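Local coordinates for DNA polymerase III, beta subunit (Eubacterium rectale, PDB 3T0P), which probably encircles DNA as a ring-shaped head-to-tail homodimer, tethering DNA polymerases and other proteins to it and so giving them processivity, at residues Asp279-Ile284 and Arg295-Ile300; Leu265-Arg270 and Met303-Asp308; Ile283-Thr288 and Ile318-Lys323. One frame throughout, in Å; residues are numbered along the deposited sequence. Where two conformers were deposited one is given.

Interaction 1. Residues Asp279-Ile284 and Arg295-Ile300; sequences DKKPII and RINSFI
Ile-284 and Arg-295 form an antiparallel hydrogen-bonded pair at the open end of the beta hairpin made by strands 283-288 and 291-297. Ile-284 N donates to Arg-295 O over 2.8 Å in a nearly straight bond (175°), and Arg-295 N answers with a bond of 2.9 Å to Ile-284 O. Both side chains leave the same face of the sheet, where Ile-284 CG2 meets Arg-295 NH2 at the edge of the guanidinium and in its plane; Met-317 of strand 316-320 touches both residues. On the other face Ile-283 and Ile-296 are buried against Ala-271 of helix 261-272. Ile-296 CG1, anti to the backbone N (chi1 -156°), lies 3.6 Å from Pro-282 O, and its CD1 carries on toward Lys-281 O.

Past this pair the backbones separate and direct pairing gives way to a water, which donates to Pro-282 O at 3.0 Å and accepts a weak bond from Asn-297 N. The looser side begins here. The Lys-281 chain crosses Asn-297 at about a right angle, laying CD 3.4 Å from Asn-297 O, while NZ makes only a weak hydrogen bond to the same oxygen. Ser-298 OG is bonded to Leu-274 O and accepts from Ile-300 N in an ST turn. At the far end the poorly ordered Asp-279 brings OD2 to 3.7 Å from Ser-298 CB.

Interaction 2. Residues Leu265-Arg270 and Met303-Asp308; sequences LDCIDR and MNEDID
Arg-270 grips the carboxylate of Glu-305 side-on in a buried salt bridge, one nitrogen to each oxygen. Arg-270 NE bonds to Glu-305 OE1 over 2.9 Å, and Arg-270 NH2 meets the syn lone pair of Glu-305 OE2 at 2.8 Å. The guanidinium and carboxylate planes are 26° apart, so the two flat groups are nearly coplanar although the chains carrying them cross at about a right angle. Glu-305 reaches across in extended form, with CG anti to its backbone N (chi1 -173°). Beside the bridge, Cys-267 SG lies 3.2 Å from Glu-305 OE1. Apolar contacts border the ion pair: Met-303, a selenomethionine, sets SE 4.0 Å from Arg-270 CB and CE near Cys-267 SG, while Ile-307 CD1 packs 3.8 Å from Cys-267 CB.

The elements that present these groups are helix 261-272 and strand 302-308, whose segments run antiparallel with axes 9.8 Å apart: a helix packed on the outermost strand, within this chain, of a four-stranded sheet, in the helix-on-sheet plan of the beta-subunit ring. Met-303, Glu-305 and Ile-307 all turn toward the helix. One face of the guanidinium is covered by Asp-266 O, 3.6 Å above its plane and over its centre, from the preceding turn of the same helix. An alanine in place of this arginine would probably leave the buried Glu-305 carboxylate without its countercharge and Lys-81 O of the second subunit without the donor NH1. Along its outer edge the strand also pairs, through Met-303, Asn-304 and Glu-305, with an antiparallel strand of that second subunit.

Interaction 3. Residues Ile283-Thr288 and Ile318-Lys323; sequences IIMNIT and IGFNPK
Met-285, a selenomethionine, and Phe-320 cross at about a right angle on one face of the sheet, in a Met-aromatic contact. Met-285 SE lies 3.9 Å from Phe-320 CE2 and approaches the ring obliquely, 68° off its normal. With CG anti to the carbonyl carbon (chi1 -64°), the Met-285 chain runs extended and carries SE to the ring. Ile-318 borders the pair, its CG2 at 4.1 Å from Met-285 CB.

At the other end of the same face, Ile-283 CG2 sits 3.5 Å from Phe-320 O and packs against the ring of Pro-322, which follows where the strand gives way to a helix. Four backbone hydrogen bonds fix the register, two between Ile-283 and Phe-320 and two between Met-285 and Ile-318; Met-285 N to Ile-318 O is 2.8 Å. Between these hydrogen-bonded pairs, Ile-284 and Gly-319 form the non-hydrogen-bonded pair, with their CA atoms 4.4 Å apart. A side chain at Gly-319 would start close to Ile-284 CD1, which rests against the glycine CA. Gly-319 CA also makes a CH...O contact of 3.3 Å with Ile-283 O.

Asn-321 N-caps the next helix by accepting at OD1 from Lys-323 N, which stands above the plane of the side-chain carbonyl. Phe-325 in that helix meets the Phe-320 ring edge-to-face, and Ile-268 of helix 261-272 touches Met-285 and Pro-322. Two helices thus cover the face carrying Ile-283, Met-285 and Phe-320, an antiparallel sheet backed by a helix pair, as in each domain of the bacterial beta-subunit ring.

All three contacts lie in the C-terminal domain, their centres 10 to 13 Å apart, around one four-stranded antiparallel sheet ordered 302-308, 291-297, 283-288, 316-320. Interactions 1 and 3 share Ile-283 and Ile-284 and join strand 283-288 to its two neighbours; interaction 2 brings helix 261-272 onto strand 302-308, outermost within the chain. Interaction 1 is nested inside the loop closed by interaction 2, whereas the segments of interactions 2 and 3 alternate along the chain. Ile-268 joins interactions 2 and 3, its CG2 lying 3.6 Å from Pro-322 CB. The sheet extends into the second subunit through strand 302-308, so the packing of this domain is continuous with the dimer interface that closes the ring.

Interaction 1. Residues Asp279-Ile284 and Arg295-Ile300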
loop_
_atom_site.group_PDB
_atom_site.type_symbol
_atom_site.label_atom_id
_atom_site.label_comp_id
_atom_site.label_asym_id
_atom_site.label_seq_id
_atom_site.Cartn_x
_atom_site.Cartn_y
_atom_site.Cartn_z
ATOM N N ASP B 279 1.733 -7.695 23.472
ATOM C CA ASP B 279 2.689 -8.673 24.002
ATOM C C ASP B 279 4.120 -8.243 23.696
ATOM O O ASP B 279 4.399 -7.604 22.670
ATOM C CB ASP B 279 2.424 -10.073 23.394
ATOM C CG ASP B 279 2.317 -11.233 24.382
ATOM O OD1 ASP B 279 3.017 -11.203 25.424
ATOM O OD2 ASP B 279 1.565 -12.197 24.091
ATOM N N LYS B 280 5.024 -8.599 24.589
ATOM C CA LYS B 280 6.446 -8.325 24.441
ATOM C C LYS B 280 7.191 -9.531 25.005
ATOM O O LYS B 280 7.600 -9.521 26.171
ATOM C CB LYS B 280 6.837 -7.003 25.131
ATOM N N LYS B 281 7.298 -10.603 24.192
ATOM C CA LYS B 281 7.971 -11.830 24.609
ATOM C C LYS B 281 9.340 -11.935 23.915
ATOM O O LYS B 281 9.448 -11.638 22.731
ATOM C CB LYS B 281 7.096 -13.073 24.321
ATOM C CG LYS B 281 5.816 -13.172 25.158
ATOM C CD LYS B 281 6.049 -13.921 26.469
ATOM C CE LYS B 281 4.825 -13.924 27.351
ATOM N NZ LYS B 281 4.178 -15.265 27.419
ATOM N N PRO B 282 10.421 -12.320 24.615
ATOM C CA PRO B 282 11.693 -12.492 23.900
ATOM C C PRO B 282 11.763 -13.829 23.147
ATOM O O PRO B 282 11.024 -14.752 23.454
ATOM C CB PRO B 282 12.728 -12.448 25.013
ATOM C CG PRO B 282 12.005 -12.919 26.238
ATOM C CD PRO B 282 10.532 -12.713 26.038
ATOM N N ILE B 283 12.608 -13.900 22.123
ATOM C CA ILE B 283 12.923 -15.151 21.457
ATOM C C ILE B 283 14.110 -15.733 22.277
ATOM O O ILE B 283 15.039 -14.981 22.606
ATOM C CB ILE B 283 13.196 -14.990 19.927
ATOM C CG1 ILE B 283 13.344 -16.381 19.287
ATOM C CG2 ILE B 283 14.413 -14.072 19.634
ATOM C CD1 ILE B 283 12.926 -16.499 17.977
ATOM N N ILE B 284 14.020 -17.008 22.693
ATOM C CA ILE B 284 15.070 -17.688 23.474
ATOM C C ILE B 284 15.925 -18.552 22.545
ATOM O O ILE B 284 15.371 -19.371 21.820
ATOM C CB ILE B 284 14.503 -18.544 24.633
ATOM C CG1 ILE B 284 13.512 -17.781 25.542
ATOM C CG2 ILE B 284 15.616 -19.253 25.440
ATOM C CD1 ILE B 284 14.002 -16.568 26.204
ATOM N N ARG B 295 13.046 -20.678 20.648
ATOM C CA ARG B 295 11.705 -20.832 21.222
ATOM C C ARG B 295 11.064 -19.499 21.526
ATOM O O ARG B 295 11.748 -18.523 21.903
ATOM C CB ARG B 295 11.723 -21.636 22.532
ATOM C CG ARG B 295 12.243 -23.047 22.418
ATOM C CD ARG B 295 12.359 -23.736 23.766
ATOM N NE ARG B 295 13.265 -23.028 24.674
ATOM C CZ ARG B 295 13.683 -23.508 25.841
ATOM N NH1 ARG B 295 13.306 -24.717 26.242
ATOM N NH2 ARG B 295 14.495 -22.791 26.608
ATOM N N ILE B 296 9.733 -19.505 21.442
ATOM C CA ILE B 296 8.903 -18.412 21.845
ATOM C C ILE B 296 7.608 -19.035 22.287
ATOM O O ILE B 296 7.217 -20.083 21.768
ATOM C CB ILE B 296 8.760 -17.311 20.745
ATOM C CG1 ILE B 296 8.397 -15.950 21.364
ATOM C CG2 ILE B 296 7.804 -17.719 19.589
ATOM C CD1 ILE B 296 8.766 -14.732 20.441
ATOM N N ASN B 297 6.957 -18.425 23.266
ATOM C CA ASN B 297 5.626 -18.871 23.715
ATOM C C ASN B 297 4.824 -17.636 24.100
ATOM O O ASN B 297 5.399 -16.641 24.545
ATOM C CB ASN B 297 5.695 -19.891 24.857
ATOM C CG ASN B 297 6.370 -19.339 26.048
ATOM O OD1 ASN B 297 5.740 -18.689 26.891
ATOM N ND2 ASN B 297 7.688 -19.485 26.071
ATOM N N SER B 298 3.515 -17.681 23.874
ATOM C CA SER B 298 2.576 -16.608 24.192
ATOM C C SER B 298 1.210 -17.208 24.489
ATOM O O SER B 298 1.078 -18.431 24.541
ATOM C CB SER B 298 2.507 -15.592 23.049
ATOM O OG SER B 298 1.812 -16.081 21.910
ATOM N N PHE B 299 0.188 -16.351 24.674
ATOM C CA PHE B 299 -1.197 -16.795 24.876
ATOM C C PHE B 299 -1.728 -17.475 23.608
ATOM O O PHE B 299 -2.551 -18.370 23.716
ATOM C CB PHE B 299 -2.099 -15.627 25.295
ATOM C CG PHE B 299 -1.749 -15.129 26.676
ATOM C CD1 PHE B 299 -2.009 -15.908 27.803
ATOM C CD2 PHE B 299 -1.122 -13.902 26.851
ATOM C CE1 PHE B 299 -1.655 -15.462 29.079
ATOM C CE2 PHE B 299 -0.767 -13.454 28.132
ATOM C CZ PHE B 299 -1.040 -14.236 29.235
ATOM N N ILE B 300 -1.210 -17.092 22.424
ATOM C CA ILE B 300 -1.608 -17.666 21.127
ATOM C C ILE B 300 -1.090 -19.124 20.985
ATOM O O ILE B 300 -1.786 -19.961 20.417
ATOM C CB ILE B 300 -1.123 -16.778 19.969
ATOM C CG1 ILE B 300 -1.805 -15.405 20.024
ATOM C CG2 ILE B 300 -1.365 -17.449 18.629
ATOM C CD1 ILE B 300 -1.136 -14.328 19.235
HETATM O O HOH W 1 9.185 -16.443 25.064
#

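Interaction 2. Residues Leu265-Arg270 and Met303-Asp308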
loop_
_atom_site.group_PDB
_atom_site.type_symbol
_atom_site.label_atom_id
_atom_site.label_comp_id
_atom_site.label_asym_id
_atom_site.label_seq_id
_atom_site.Cartn_x
_atom_site.Cartn_y
_atom_site.Cartn_z
ATOM N N LEU B 265 16.965 -15.406 9.897
ATOM C CA LEU B 265 15.945 -14.388 9.610
ATOM C C LEU B 265 14.547 -15.021 9.471
ATOM O O LEU B 265 13.602 -14.563 10.146
ATOM C CB LEU B 265 16.306 -13.588 8.325
ATOM C CG LEU B 265 15.276 -12.539 7.846
ATOM C CD1 LEU B 265 14.873 -11.563 8.999
ATOM C CD2 LEU B 265 15.802 -11.777 6.651
ATOM N N ASP B 266 14.416 -16.081 8.655
ATOM C CA ASP B 266 13.076 -16.719 8.481
ATOM C C ASP B 266 12.513 -17.298 9.785
ATOM O O ASP B 266 11.312 -17.204 10.034
ATOM C CB ASP B 266 13.117 -17.806 7.413
ATOM C CG ASP B 266 13.234 -17.246 6.000
ATOM O OD1 ASP B 266 13.164 -15.984 5.839
ATOM O OD2 ASP B 266 13.437 -18.054 5.054
ATOM N N CYS B 267 13.384 -17.848 10.632
ATOM C CA CYS B 267 12.944 -18.427 11.873
ATOM C C CYS B 267 12.470 -17.362 12.874
ATOM O O CYS B 267 11.454 -17.555 13.525
ATOM C CB CYS B 267 14.050 -19.275 12.480
ATOM S SG CYS B 267 13.732 -19.704 14.202
ATOM N N ILE B 268 13.241 -16.269 13.040
ATOM C CA ILE B 268 12.899 -15.196 13.969
ATOM C C ILE B 268 11.614 -14.504 13.482
ATOM O O ILE B 268 10.737 -14.170 14.288
ATOM C CB ILE B 268 14.076 -14.213 14.172
ATOM C CG1 ILE B 268 15.317 -14.988 14.681
ATOM C CG2 ILE B 268 13.668 -13.124 15.167
ATOM C CD1 ILE B 268 16.585 -14.162 15.017
ATOM N N ASP B 269 11.471 -14.365 12.169
ATOM C CA ASP B 269 10.274 -13.774 11.588
ATOM C C ASP B 269 9.043 -14.677 11.887
ATOM O O ASP B 269 8.007 -14.156 12.291
ATOM C CB ASP B 269 10.496 -13.555 10.091
ATOM C CG ASP B 269 9.344 -12.913 9.346
ATOM O OD1 ASP B 269 8.881 -11.826 9.784
ATOM O OD2 ASP B 269 8.949 -13.461 8.288
ATOM N N ARG B 270 9.181 -16.008 11.772
ATOM C CA ARG B 270 8.106 -16.979 12.098
ATOM C C ARG B 270 7.652 -16.812 13.546
ATOM O O ARG B 270 6.473 -16.771 13.815
ATOM C CB ARG B 270 8.597 -18.433 11.935
ATOM C CG ARG B 270 8.429 -18.969 10.560
ATOM C CD ARG B 270 8.679 -20.471 10.499
ATOM N NE ARG B 270 10.100 -20.792 10.411
ATOM C CZ ARG B 270 10.832 -20.719 9.301
ATOM N NH1 ARG B 270 10.293 -20.295 8.167
ATOM N NH2 ARG B 270 12.117 -21.048 9.326
HETATM N N MSE B 303 6.298 -21.973 19.732
HETATM C CA MSE B 303 7.098 -22.363 18.598
HETATM C C MSE B 303 8.430 -22.917 19.077
HETATM O O MSE B 303 9.028 -22.387 20.003
HETATM C CB MSE B 303 7.319 -21.198 17.632
HETATM C CG MSE B 303 7.975 -21.632 16.312
HETATM SE SE MSE B 303 9.057 -20.212 15.445
HETATM C CE MSE B 303 10.535 -20.108 16.857
ATOM N N ASN B 304 8.906 -23.963 18.409
ATOM C CA ASN B 304 10.222 -24.529 18.624
ATOM C C ASN B 304 10.878 -24.748 17.253
ATOM O O ASN B 304 10.255 -25.338 16.370
ATOM C CB ASN B 304 10.124 -25.834 19.431
ATOM C CG ASN B 304 11.476 -26.302 19.886
ATOM O OD1 ASN B 304 11.990 -25.842 20.895
ATOM N ND2 ASN B 304 12.125 -27.153 19.102
ATOM N N GLU B 305 12.104 -24.273 17.065
ATOM C CA GLU B 305 12.810 -24.454 15.795
ATOM C C GLU B 305 14.288 -24.748 16.030
ATOM O O GLU B 305 14.898 -24.113 16.878
ATOM C CB GLU B 305 12.679 -23.190 14.897
ATOM C CG GLU B 305 13.249 -23.418 13.502
ATOM C CD GLU B 305 12.804 -22.499 12.374
ATOM O OE1 GLU B 305 11.816 -21.744 12.557
ATOM O OE2 GLU B 305 13.467 -22.525 11.308
ATOM N N ASP B 306 14.868 -25.643 15.217
ATOM C CA ASP B 306 16.290 -25.988 15.259
ATOM C C ASP B 306 16.980 -25.522 13.986
ATOM O O ASP B 306 16.462 -25.722 12.908
ATOM C CB ASP B 306 16.500 -27.506 15.460
ATOM C CG ASP B 306 16.014 -28.056 16.790
ATOM O OD1 ASP B 306 16.443 -27.536 17.845
ATOM O OD2 ASP B 306 15.243 -29.038 16.778
ATOM N N ILE B 307 18.137 -24.883 14.112
ATOM C CA ILE B 307 18.933 -24.441 12.970
ATOM C C ILE B 307 20.326 -25.030 13.134
ATOM O O ILE B 307 20.906 -24.938 14.216
ATOM C CB ILE B 307 18.977 -22.888 12.809
ATOM C CG1 ILE B 307 17.556 -22.267 12.808
ATOM C CG2 ILE B 307 19.759 -22.477 11.535
ATOM C CD1 ILE B 307 17.548 -20.699 12.701
ATOM N N ASP B 308 20.860 -25.635 12.060
ATOM C CA ASP B 308 22.227 -26.157 12.021
ATOM C C ASP B 308 23.221 -24.995 12.082
ATOM O O ASP B 308 23.065 -24.022 11.348
ATOM C CB ASP B 308 22.463 -26.955 10.724
ATOM C CG ASP B 308 21.739 -28.275 10.589
ATOM O OD1 ASP B 308 21.120 -28.728 11.585
ATOM O OD2 ASP B 308 21.814 -28.878 9.497
#

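Interaction 3. Residues Ile283-Thr288 and Ile318-Lys323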
loop_
_atom_site.group_PDB
_atom_site.type_symbol
_atom_site.label_atom_id
_atom_site.label_comp_id
_atom_site.label_asym_id
_atom_site.label_seq_id
_atom_site.Cartn_x
_atom_site.Cartn_y
_atom_site.Cartn_z
ATOM N N ILE B 283 12.608 -13.900 22.123
ATOM C CA ILE B 283 12.923 -15.151 21.457
ATOM C C ILE B 283 14.110 -15.733 22.277
ATOM O O ILE B 283 15.039 -14.981 22.606
ATOM C CB ILE B 283 13.196 -14.990 19.927
ATOM C CG1 ILE B 283 13.344 -16.381 19.287
ATOM C CG2 ILE B 283 14.413 -14.072 19.634
ATOM C CD1 ILE B 283 12.926 -16.499 17.977
ATOM N N ILE B 284 14.020 -17.008 22.693
ATOM C CA ILE B 284 15.070 -17.688 23.474
ATOM C C ILE B 284 15.925 -18.552 22.545
ATOM O O ILE B 284 15.371 -19.371 21.820
ATOM C CB ILE B 284 14.503 -18.544 24.633
ATOM C CG1 ILE B 284 13.512 -17.781 25.542
ATOM C CG2 ILE B 284 15.616 -19.253 25.440
ATOM C CD1 ILE B 284 14.002 -16.568 26.204
HETATM N N MSE B 285 17.262 -18.353 22.555
HETATM C CA MSE B 285 18.209 -19.159 21.789
HETATM C C MSE B 285 18.988 -20.101 22.731
HETATM O O MSE B 285 19.504 -19.652 23.750
HETATM C CB MSE B 285 19.225 -18.297 21.024
HETATM C CG MSE B 285 18.653 -17.384 19.925
HETATM SE SE MSE B 285 20.178 -16.303 19.192
HETATM C CE MSE B 285 19.202 -15.282 17.772
ATOM N N ASN B 286 19.053 -21.390 22.394
ATOM C CA ASN B 286 19.848 -22.376 23.130
ATOM C C ASN B 286 20.891 -22.880 22.124
ATOM O O ASN B 286 20.573 -23.597 21.162
ATOM C CB ASN B 286 18.986 -23.476 23.735
ATOM C CG ASN B 286 18.340 -23.128 25.060
ATOM O OD1 ASN B 286 17.311 -22.459 25.125
ATOM N ND2 ASN B 286 18.857 -23.680 26.148
ATOM N N ILE B 287 22.105 -22.388 22.277
ATOM C CA ILE B 287 23.200 -22.697 21.383
ATOM C C ILE B 287 24.036 -23.832 21.982
ATOM O O ILE B 287 24.561 -23.713 23.080
ATOM C CB ILE B 287 24.031 -21.414 21.122
ATOM C CG1 ILE B 287 23.231 -20.406 20.248
ATOM C CG2 ILE B 287 25.381 -21.759 20.485
ATOM C CD1 ILE B 287 23.667 -18.990 20.393
ATOM N N THR B 288 24.123 -24.938 21.263
ATOM C CA THR B 288 24.925 -26.111 21.633
ATOM C C THR B 288 25.749 -26.450 20.390
ATOM O O THR B 288 25.591 -25.762 19.374
ATOM C CB THR B 288 24.027 -27.267 22.139
ATOM O OG1 THR B 288 23.113 -27.670 21.106
ATOM C CG2 THR B 288 23.268 -26.914 23.424
ATOM N N ILE B 318 20.438 -17.624 25.612
ATOM C CA ILE B 318 20.345 -16.160 25.617
ATOM C C ILE B 318 19.005 -15.716 24.999
ATOM O O ILE B 318 18.519 -16.335 24.055
ATOM C CB ILE B 318 21.601 -15.566 24.873
ATOM C CG1 ILE B 318 21.692 -14.037 24.979
ATOM C CG2 ILE B 318 21.762 -16.065 23.411
ATOM C CD1 ILE B 318 23.142 -13.447 24.593
ATOM N N GLY B 319 18.426 -14.645 25.527
ATOM C CA GLY B 319 17.161 -14.121 25.018
ATOM C C GLY B 319 17.287 -12.754 24.372
ATOM O O GLY B 319 18.163 -11.964 24.741
ATOM N N PHE B 320 16.411 -12.468 23.406
ATOM C CA PHE B 320 16.419 -11.200 22.675
ATOM C C PHE B 320 15.060 -10.749 22.246
ATOM O O PHE B 320 14.167 -11.573 22.008
ATOM C CB PHE B 320 17.224 -11.339 21.361
ATOM C CG PHE B 320 18.694 -11.637 21.488
ATOM C CD1 PHE B 320 19.619 -10.604 21.685
ATOM C CD2 PHE B 320 19.167 -12.941 21.372
ATOM C CE1 PHE B 320 20.983 -10.883 21.810
ATOM C CE2 PHE B 320 20.535 -13.213 21.469
ATOM C CZ PHE B 320 21.432 -12.183 21.695
ATOM N N ASN B 321 14.950 -9.442 21.995
ATOM C CA ASN B 321 13.773 -8.858 21.344
ATOM C C ASN B 321 13.897 -9.255 19.869
ATOM O O ASN B 321 14.903 -8.894 19.232
ATOM C CB ASN B 321 13.738 -7.351 21.537
ATOM C CG ASN B 321 12.531 -6.655 20.966
ATOM O OD1 ASN B 321 11.823 -7.149 20.072
ATOM N ND2 ASN B 321 12.273 -5.471 21.478
ATOM N N PRO B 322 12.948 -10.071 19.339
ATOM C CA PRO B 322 13.078 -10.544 17.942
ATOM C C PRO B 322 13.245 -9.420 16.908
ATOM O O PRO B 322 14.015 -9.590 15.942
ATOM C CB PRO B 322 11.781 -11.335 17.689
ATOM C CG PRO B 322 10.923 -11.135 18.870
ATOM C CD PRO B 322 11.732 -10.606 19.992
ATOM N N LYS B 323 12.579 -8.269 17.140
ATOM C CA LYS B 323 12.601 -7.093 16.252
ATOM C C LYS B 323 14.044 -6.625 15.905
ATOM O O LYS B 323 14.341 -6.358 14.736
ATOM C CB LYS B 323 11.829 -5.938 16.897
ATOM C CG LYS B 323 11.762 -4.659 16.062
ATOM C CD LYS B 323 11.342 -3.449 16.907
ATOM C CE LYS B 323 11.061 -2.241 16.047
ATOM N NZ LYS B 323 12.272 -1.749 15.332
#